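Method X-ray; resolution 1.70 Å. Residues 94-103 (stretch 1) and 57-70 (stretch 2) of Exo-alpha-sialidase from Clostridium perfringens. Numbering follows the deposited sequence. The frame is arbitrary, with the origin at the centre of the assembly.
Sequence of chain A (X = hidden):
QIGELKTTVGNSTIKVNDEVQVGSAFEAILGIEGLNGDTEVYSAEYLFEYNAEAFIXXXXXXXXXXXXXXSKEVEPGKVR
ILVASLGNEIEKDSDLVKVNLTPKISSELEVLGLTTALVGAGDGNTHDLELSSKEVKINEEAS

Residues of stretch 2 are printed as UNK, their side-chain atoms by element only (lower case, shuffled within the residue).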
ATOM      1  N   SER A  94      11.066   0.568   5.446  1.00 23.90           N
ATOM      2  CA  SER A  94       9.989   1.187   6.223  1.00 23.85           C
ATOM      3  C   SER A  94       8.574   0.820   5.721  1.00 22.46           C
ATOM      4  O   SER A  94       8.355   0.612   4.559  1.00 21.29           O
ATOM      5  CB  SER A  94      10.106   2.731   6.365  1.00 25.00           C
ATOM      6  OG  SER A  94      10.948   3.367   5.415  1.00 30.22           O
ATOM      7  N   ASP A  95       7.643   0.811   6.665  1.00 22.01           N
ATOM      8  CA  ASP A  95       6.229   0.790   6.388  1.00 21.60           C
ATOM      9  C   ASP A  95       5.762   2.249   6.220  1.00 20.69           C
ATOM     10  O   ASP A  95       6.207   3.162   6.967  1.00 18.91           O
ATOM     11  CB  ASP A  95       5.494   0.038   7.501  1.00 21.09           C
ATOM     12  CG  ASP A  95       5.836  -1.467   7.514  1.00 23.86           C
ATOM     13  OD1 ASP A  95       6.465  -1.932   6.562  1.00 25.94           O
ATOM     14  OD2 ASP A  95       5.470  -2.164   8.462  1.00 21.68           O
ATOM     15  N   LEU A  96       4.932   2.464   5.203  1.00 20.41           N
ATOM     16  CA  LEU A  96       4.598   3.805   4.732  1.00 20.38           C
ATOM     17  C   LEU A  96       3.103   4.192   4.854  1.00 20.00           C
ATOM     18  O   LEU A  96       2.786   5.342   5.147  1.00 19.74           O
ATOM     19  CB  LEU A  96       5.044   3.968   3.286  1.00 20.56           C
ATOM     20  CG  LEU A  96       6.544   3.881   3.002  1.00 20.19           C
ATOM     21  CD1 LEU A  96       6.824   4.092   1.547  1.00 19.89           C
ATOM     22  CD2 LEU A  96       7.292   4.967   3.834  1.00 20.15           C
ATOM     23  N   VAL A  97       2.205   3.234   4.637  1.00 19.41           N
ATOM     24  CA  VAL A  97       0.776   3.551   4.508  1.00 20.20           C
ATOM     25  C   VAL A  97      -0.068   2.474   5.197  1.00 20.27           C
ATOM     26  O   VAL A  97       0.278   1.289   5.137  1.00 18.84           O
ATOM     27  CB  VAL A  97       0.340   3.626   3.042  1.00 18.94           C
ATOM     28  CG1 VAL A  97      -1.244   3.979   2.958  1.00 19.19           C
ATOM     29  CG2 VAL A  97       1.208   4.569   2.239  1.00 19.22           C
ATOM     30  N   LYS A  98      -1.134   2.911   5.881  1.00 20.56           N
ATOM     31  CA  LYS A  98      -2.148   2.019   6.474  1.00 21.35           C
ATOM     32  C   LYS A  98      -3.407   2.181   5.629  1.00 19.92           C
ATOM     33  O   LYS A  98      -3.931   3.290   5.526  1.00 17.72           O
ATOM     34  CB  LYS A  98      -2.499   2.472   7.888  1.00 22.91           C
ATOM     35  CG  LYS A  98      -1.370   2.463   8.900  1.00 24.77           C
ATOM     36  CD  LYS A  98      -1.890   2.737  10.322  1.00 24.98           C
ATOM     37  CE  LYS A  98      -1.472   4.076  10.940  1.00 28.91           C
ATOM     38  NZ  LYS A  98      -1.439   3.852  12.440  1.00 27.28           N
ATOM     39  N   VAL A  99      -3.906   1.092   5.040  1.00 17.85           N
ATOM     40  CA  VAL A  99      -5.175   1.125   4.301  1.00 18.80           C
ATOM     41  C   VAL A  99      -6.218   0.358   5.122  1.00 18.46           C
ATOM     42  O   VAL A  99      -6.066  -0.819   5.396  1.00 19.17           O
ATOM     43  CB  VAL A  99      -5.065   0.512   2.864  1.00 18.98           C
ATOM     44  CG1 VAL A  99      -6.410   0.606   2.096  1.00 16.95           C
ATOM     45  CG2 VAL A  99      -3.982   1.141   2.068  1.00 17.73           C
ATOM     46  N   ASN A 100      -7.244   1.062   5.604  1.00 18.17           N
ATOM     47  CA  ASN A 100      -8.216   0.476   6.523  1.00 17.20           C
ATOM     48  C   ASN A 100      -9.464   0.119   5.695  1.00 16.52           C
ATOM     49  O   ASN A 100      -9.984   0.957   4.960  1.00 15.44           O
ATOM     50  CB  ASN A 100      -8.565   1.454   7.645  1.00 18.09           C
ATOM     51  CG  ASN A 100      -9.306   0.791   8.749  1.00 20.50           C
ATOM     52  OD1 ASN A 100     -10.523   0.473   8.596  1.00 23.08           O
ATOM     53  ND2 ASN A 100      -8.612   0.508   9.861  1.00 18.44           N
ATOM     54  N   LEU A 101      -9.843  -1.150   5.767  1.00 17.39           N
ATOM     55  CA  LEU A 101     -10.925  -1.764   4.970  1.00 16.91           C
ATOM     56  C   LEU A 101     -11.846  -2.555   5.865  1.00 15.96           C
ATOM     57  O   LEU A 101     -11.434  -3.076   6.845  1.00 14.37           O
ATOM     58  CB  LEU A 101     -10.341  -2.717   3.913  1.00 17.10           C
ATOM     59  CG  LEU A 101      -9.474  -1.998   2.869  1.00 18.98           C
ATOM     60  CD1 LEU A 101      -8.110  -2.719   2.699  1.00 19.85           C
ATOM     61  CD2 LEU A 101     -10.128  -1.817   1.557  1.00 19.21           C
ATOM     62  N   THR A 102     -13.127  -2.653   5.504  1.00 17.74           N
ATOM     63  CA  THR A 102     -14.079  -3.556   6.175  1.00 16.73           C
ATOM     64  C   THR A 102     -14.718  -4.469   5.117  1.00 16.04           C
ATOM     65  O   THR A 102     -15.290  -3.967   4.130  1.00 16.55           O
ATOM     66  CB  THR A 102     -15.178  -2.800   6.918  1.00 18.60           C
ATOM     67  OG1 THR A 102     -14.591  -1.886   7.875  1.00 18.70           O
ATOM     68  CG2 THR A 102     -16.174  -3.778   7.614  1.00 16.60           C
ATOM     69  N   PRO A 103     -14.584  -5.783   5.290  1.00 16.33           N
ATOM     70  CA  PRO A 103     -15.241  -6.667   4.282  1.00 17.09           C
ATOM     71  C   PRO A 103     -16.748  -6.594   4.404  1.00 18.25           C
ATOM     72  O   PRO A 103     -17.255  -6.350   5.486  1.00 17.35           O
ATOM     73  CB  PRO A 103     -14.732  -8.075   4.627  1.00 17.62           C
ATOM     74  CG  PRO A 103     -13.577  -7.854   5.675  1.00 15.87           C
ATOM     75  CD  PRO A 103     -13.876  -6.552   6.324  1.00 16.72           C
ATOM     76  N   UNK A  57     -13.699   0.803   1.452  1.00 18.11           N
ATOM     77  CA  UNK A  57     -12.506   1.565   1.798  1.00 19.20           C
ATOM     78  C   UNK A  57     -12.812   2.618   2.857  1.00 20.52           C
ATOM     79  O   UNK A  57     -13.587   3.544   2.619  1.00 21.42           O
ATOM     80  c   UNK A  57     -10.657   3.074   0.766  1.00 20.64           C
ATOM     81  c   UNK A  57     -11.915   2.228   0.553  1.00 18.44           C
ATOM     82  c   UNK A  57      -9.499   2.205   1.235  1.00 20.69           C
ATOM     83  c   UNK A  57     -10.290   3.823  -0.505  1.00 18.68           C
ATOM     84  N   UNK A  58     -12.199   2.469   4.027  1.00 20.35           N
ATOM     85  CA  UNK A  58     -12.500   3.340   5.174  1.00 21.36           C
ATOM     86  C   UNK A  58     -11.652   4.576   5.251  1.00 23.73           C
ATOM     87  O   UNK A  58     -12.184   5.689   5.228  1.00 25.06           O
ATOM     88  c   UNK A  58     -13.343   1.457   6.594  1.00 20.86           C
ATOM     89  c   UNK A  58     -12.385   2.599   6.496  1.00 20.59           C
ATOM     90  o   UNK A  58     -12.995   0.349   7.059  1.00 20.92           O
ATOM     91  n   UNK A  58     -14.564   1.704   6.132  1.00 21.45           N
ATOM     92  N   UNK A  59     -10.343   4.406   5.367  1.00 23.11           N
ATOM     93  CA  UNK A  59      -9.401   5.565   5.398  1.00 22.99           C
ATOM     94  C   UNK A  59      -8.023   5.042   5.031  1.00 22.14           C
ATOM     95  O   UNK A  59      -7.719   3.860   5.270  1.00 21.68           O
ATOM     96  c   UNK A  59      -8.990   5.253   7.889  1.00 26.54           C
ATOM     97  c   UNK A  59      -9.299   6.229   6.749  1.00 24.43           C
ATOM     98  o   UNK A  59      -8.694   7.146   9.378  1.00 35.82           O
ATOM     99  c   UNK A  59      -8.499   5.907   9.199  1.00 29.69           C
ATOM    100  o   UNK A  59      -7.954   5.161  10.064  1.00 31.01           O
ATOM    101  N   UNK A  60      -7.223   5.928   4.455  1.00 20.96           N
ATOM    102  CA  UNK A  60      -5.846   5.602   4.073  1.00 20.64           C
ATOM    103  C   UNK A  60      -5.008   6.672   4.779  1.00 20.60           C
ATOM    104  O   UNK A  60      -5.222   7.867   4.587  1.00 21.47           O
ATOM    105  c   UNK A  60      -6.451   4.682   0.422  1.00 18.07           C
ATOM    106  c   UNK A  60      -5.663   5.654   2.572  1.00 20.20           C
ATOM    107  c   UNK A  60      -6.423   4.502   1.876  1.00 18.90           C
ATOM    108  c   UNK A  60      -4.187   5.546   2.169  1.00 19.41           C
ATOM    109  N   UNK A  61      -4.103   6.234   5.641  1.00 20.27           N
ATOM    110  CA  UNK A  61      -3.285   7.169   6.403  1.00 21.11           C
ATOM    111  C   UNK A  61      -1.803   6.820   6.404  1.00 21.34           C
ATOM    112  O   UNK A  61      -1.362   5.704   6.058  1.00 20.99           O
ATOM    113  c   UNK A  61      -3.746   7.227   7.863  1.00 21.73           C
ATOM    114  o   UNK A  61      -3.645   5.939   8.433  1.00 21.89           O
ATOM    115  c   UNK A  61      -5.239   7.715   7.974  1.00 19.93           C
ATOM    116  N   UNK A  62      -1.008   7.791   6.808  1.00 21.70           N
ATOM    117  CA  UNK A  62       0.435   7.542   6.912  1.00 22.38           C
ATOM    118  C   UNK A  62       0.759   6.593   8.050  1.00 22.02           C
ATOM    119  O   UNK A  62       0.097   6.552   9.101  1.00 21.83           O
ATOM    120  o   UNK A  62       0.834   9.411   8.335  1.00 23.64           O
ATOM    121  c   UNK A  62       1.171   8.886   7.086  1.00 22.08           C
ATOM    122  N   UNK A  63       1.816   5.789   7.850  1.00 23.23           N
ATOM    123  CA  UNK A  63       2.200   4.817   8.850  1.00 25.36           C
ATOM    124  C   UNK A  63       2.815   5.506  10.073  1.00 26.17           C
ATOM    125  O   UNK A  63       2.756   4.983  11.183  1.00 27.46           O
ATOM    126  c   UNK A  63       2.443   1.531   9.245  1.00 28.34           C
ATOM    127  c   UNK A  63       4.515   2.523   9.939  1.00 28.54           C
ATOM    128  c   UNK A  63       2.689   0.445  10.111  1.00 28.78           C
ATOM    129  c   UNK A  63       4.757   1.458  10.777  1.00 28.85           C
ATOM    130  c   UNK A  63       3.112   3.735   8.248  1.00 26.12           C
ATOM    131  c   UNK A  63       3.842   0.415  10.870  1.00 28.03           C
ATOM    132  c   UNK A  63       3.355   2.575   9.163  1.00 26.45           C
ATOM    133  N   UNK A  64       3.339   6.718   9.860  1.00 27.83           N
ATOM    134  CA  UNK A  64       3.771   7.588  10.947  1.00 28.97           C
ATOM    135  C   UNK A  64       3.770   9.053  10.486  1.00 28.99           C
ATOM    136  O   UNK A  64       3.551   9.380   9.295  1.00 27.51           O
ATOM    137  o   UNK A  64       6.284   8.302   9.691  1.00 33.55           O
ATOM    138  c   UNK A  64       6.239   7.318  10.427  1.00 29.53           C
ATOM    139  n   UNK A  64       7.124   6.319  10.343  1.00 31.08           N
ATOM    140  c   UNK A  64       5.158   7.173  11.474  1.00 29.68           C
ATOM    141  N   UNK A  65       4.034   9.937  11.442  1.00 31.02           N
ATOM    142  CA  UNK A  65       3.892  11.366  11.213  1.00 31.17           C
ATOM    143  C   UNK A  65       5.156  12.053  10.649  1.00 31.01           C
ATOM    144  O   UNK A  65       5.242  13.285  10.640  1.00 30.74           O
ATOM    145  c   UNK A  65       3.365  12.037  12.501  1.00 32.98           C
ATOM    146  c   UNK A  65       4.383  12.036  13.621  1.00 35.27           C
ATOM    147  o   UNK A  65       5.486  11.472  13.406  1.00 40.94           O
ATOM    148  o   UNK A  65       4.079  12.600  14.719  1.00 35.33           O
ATOM    149  N   UNK A  66       6.104  11.271  10.122  1.00 29.51           N
ATOM    150  CA  UNK A  66       7.198  11.829   9.308  1.00 28.39           C
ATOM    151  C   UNK A  66       6.939  11.793   7.802  1.00 26.93           C
ATOM    152  O   UNK A  66       7.795  12.192   7.004  1.00 25.91           O
ATOM    153  o   UNK A  66       8.527   9.807   9.089  1.00 31.97           O
ATOM    154  c   UNK A  66       8.520  11.120   9.611  1.00 28.77           C
ATOM    155  N   UNK A  67       5.747  11.328   7.431  1.00 25.87           N
ATOM    156  CA  UNK A  67       5.296  11.229   6.052  1.00 24.77           C
ATOM    157  C   UNK A  67       3.925  11.859   5.966  1.00 23.37           C
ATOM    158  O   UNK A  67       3.262  12.007   6.976  1.00 25.30           O
ATOM    159  c   UNK A  67       5.788   7.333   6.127  1.00 27.04           C
ATOM    160  c   UNK A  67       7.365   8.855   4.890  1.00 25.93           C
ATOM    161  c   UNK A  67       6.314   8.787   5.956  1.00 27.16           C
ATOM    162  c   UNK A  67       5.153   9.751   5.643  1.00 25.82           C
ATOM    163  N   UNK A  68       3.519  12.241   4.771  1.00 21.56           N
ATOM    164  CA  UNK A  68       2.095  12.502   4.492  1.00 22.43           C
ATOM    165  C   UNK A  68       1.611  11.727   3.251  1.00 22.82           C
ATOM    166  O   UNK A  68       2.346  11.520   2.255  1.00 21.23           O
ATOM    167  c   UNK A  68       1.936  14.661   3.085  1.00 21.89           C
ATOM    168  c   UNK A  68       1.758  14.010   4.434  1.00 20.49           C
ATOM    169  c   UNK A  68       0.813  15.072   2.346  1.00 20.66           C
ATOM    170  c   UNK A  68       3.218  14.948   2.572  1.00 20.53           C
ATOM    171  c   UNK A  68       2.225  15.980   0.597  1.00 20.96           C
ATOM    172  c   UNK A  68       3.357  15.576   1.327  1.00 18.48           C
ATOM    173  c   UNK A  68       0.935  15.717   1.122  1.00 18.94           C
ATOM    174  N   UNK A  69       0.360  11.288   3.347  1.00 23.72           N
ATOM    175  CA  UNK A  69      -0.315  10.504   2.329  1.00 23.80           C
ATOM    176  C   UNK A  69      -1.490  11.302   1.732  1.00 24.46           C
ATOM    177  O   UNK A  69      -2.228  12.023   2.455  1.00 24.16           O
ATOM    178  c   UNK A  69      -0.780   9.135   2.919  1.00 23.83           C
ATOM    179  c   UNK A  69       0.419   8.385   3.587  1.00 24.75           C
ATOM    180  c   UNK A  69      -1.381   8.261   1.860  1.00 27.80           C
ATOM    181  N   UNK A  70      -1.593  11.241   0.416  1.00 24.11           N
ATOM    182  CA  UNK A  70      -2.747  11.683  -0.330  1.00 24.99           C
ATOM    183  C   UNK A  70      -3.207  10.506  -1.179  1.00 25.74           C
ATOM    184  O   UNK A  70      -2.373   9.755  -1.704  1.00 23.96           O
ATOM    185  c   UNK A  70      -3.228  14.757   0.289  1.00 27.75           C
ATOM    186  c   UNK A  70      -2.853  16.026   1.079  1.00 28.95           C
ATOM    187  c   UNK A  70      -2.392  12.859  -1.256  1.00 25.24           C
ATOM    188  n   UNK A  70      -4.033  16.670   1.756  1.00 25.21           N
ATOM    189  c   UNK A  70      -2.034  14.198  -0.531  1.00 25.57           C
TER
HETATM  190  O   HOH W   1      -5.826   4.199   8.050  1.00 20.35           O

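Position 57 carries four carbons, forked at the second; one tip lies 3.6 Å from Val99 CG1, and the same tip is 4.1 Å from Leu101 CD2. A fork one carbon beyond CB means leucine, Leu57.

Position 58 has two carbons, the second bearing one oxygen and one nitrogen, hence an amide: Asn58. Its backbone N donates to Asn100 O at 2.8 Å. The side chain heads toward stretch 1, near Asn100 and Thr102, but its amide is probably turned over in the model, so those polar contacts stay open.

Position 59 shows three carbons, the third with two oxygens, a carboxylate: Glu59. Asn100 N donates to Glu59 O at 2.9 Å, while Glu59 N makes a weak bond of 3.5 Å to Asn100 O. Asn100 O thus accepts from two successive amides where the register slips by one, a beta bulge.

Position 60 has four carbons, forked at CB with one arm two carbons long. That is Ile60, whose CG2 lies 3.4 Å from Val97 CG1 and whose CG1 lies 3.9 Å from Val99 CG1.

At position 61, CB carries one oxygen and one carbon: Thr61. Its backbone pairs fully with Lys98, Thr61 N to Lys98 O at 3.0 Å and Lys98 N to Thr61 O at 2.8 Å. Water 1 links Thr61 OG1 (2.8 Å) to Lys98 O (3.3 Å).

Position 62, one carbon then one oxygen, points away from stretch 1. It is Ser62, and its OG donates to the backbone O of position 64 at 2.9 Å.

Position 63 is one carbon and a six-carbon ring without oxygen: Phe63. Asp95 CB sits over one ring face, 3.5 Å from the centroid, and Phe63 N donates to Leu96 O at 2.9 Å.

Positions 64 to 66 form the turn. An amide on two carbons makes 64 Asn64; two oxygens on the second carbon make 65 Asp65; one carbon and one oxygen make 66 Ser66, whose N and OG both donate to Asn64 OD1.

Position 67, four carbons forked at the second, is Leu67, its CD1 3.6 Å from Leu96 CD2. Position 68 has one carbon and then a six-carbon ring, its CA-to-CB bond directed away from stretch 1, with no contact there: Phe68. Position 69, CB with two carbons, is Val69, its CG2 4.1 Å from Val97 CG2. Position 70, four carbons ending in nitrogen, is Lys70, out of reach.

The rule is antiparallel pairing with divided faces: Val99 and Leu101 meet Ile60 and Leu57 on an apolar side, while Lys98 and Asn100 share the other with Thr61 and Glu59.

Stretch 2 (57-70) LNEITSFNDSLFVK
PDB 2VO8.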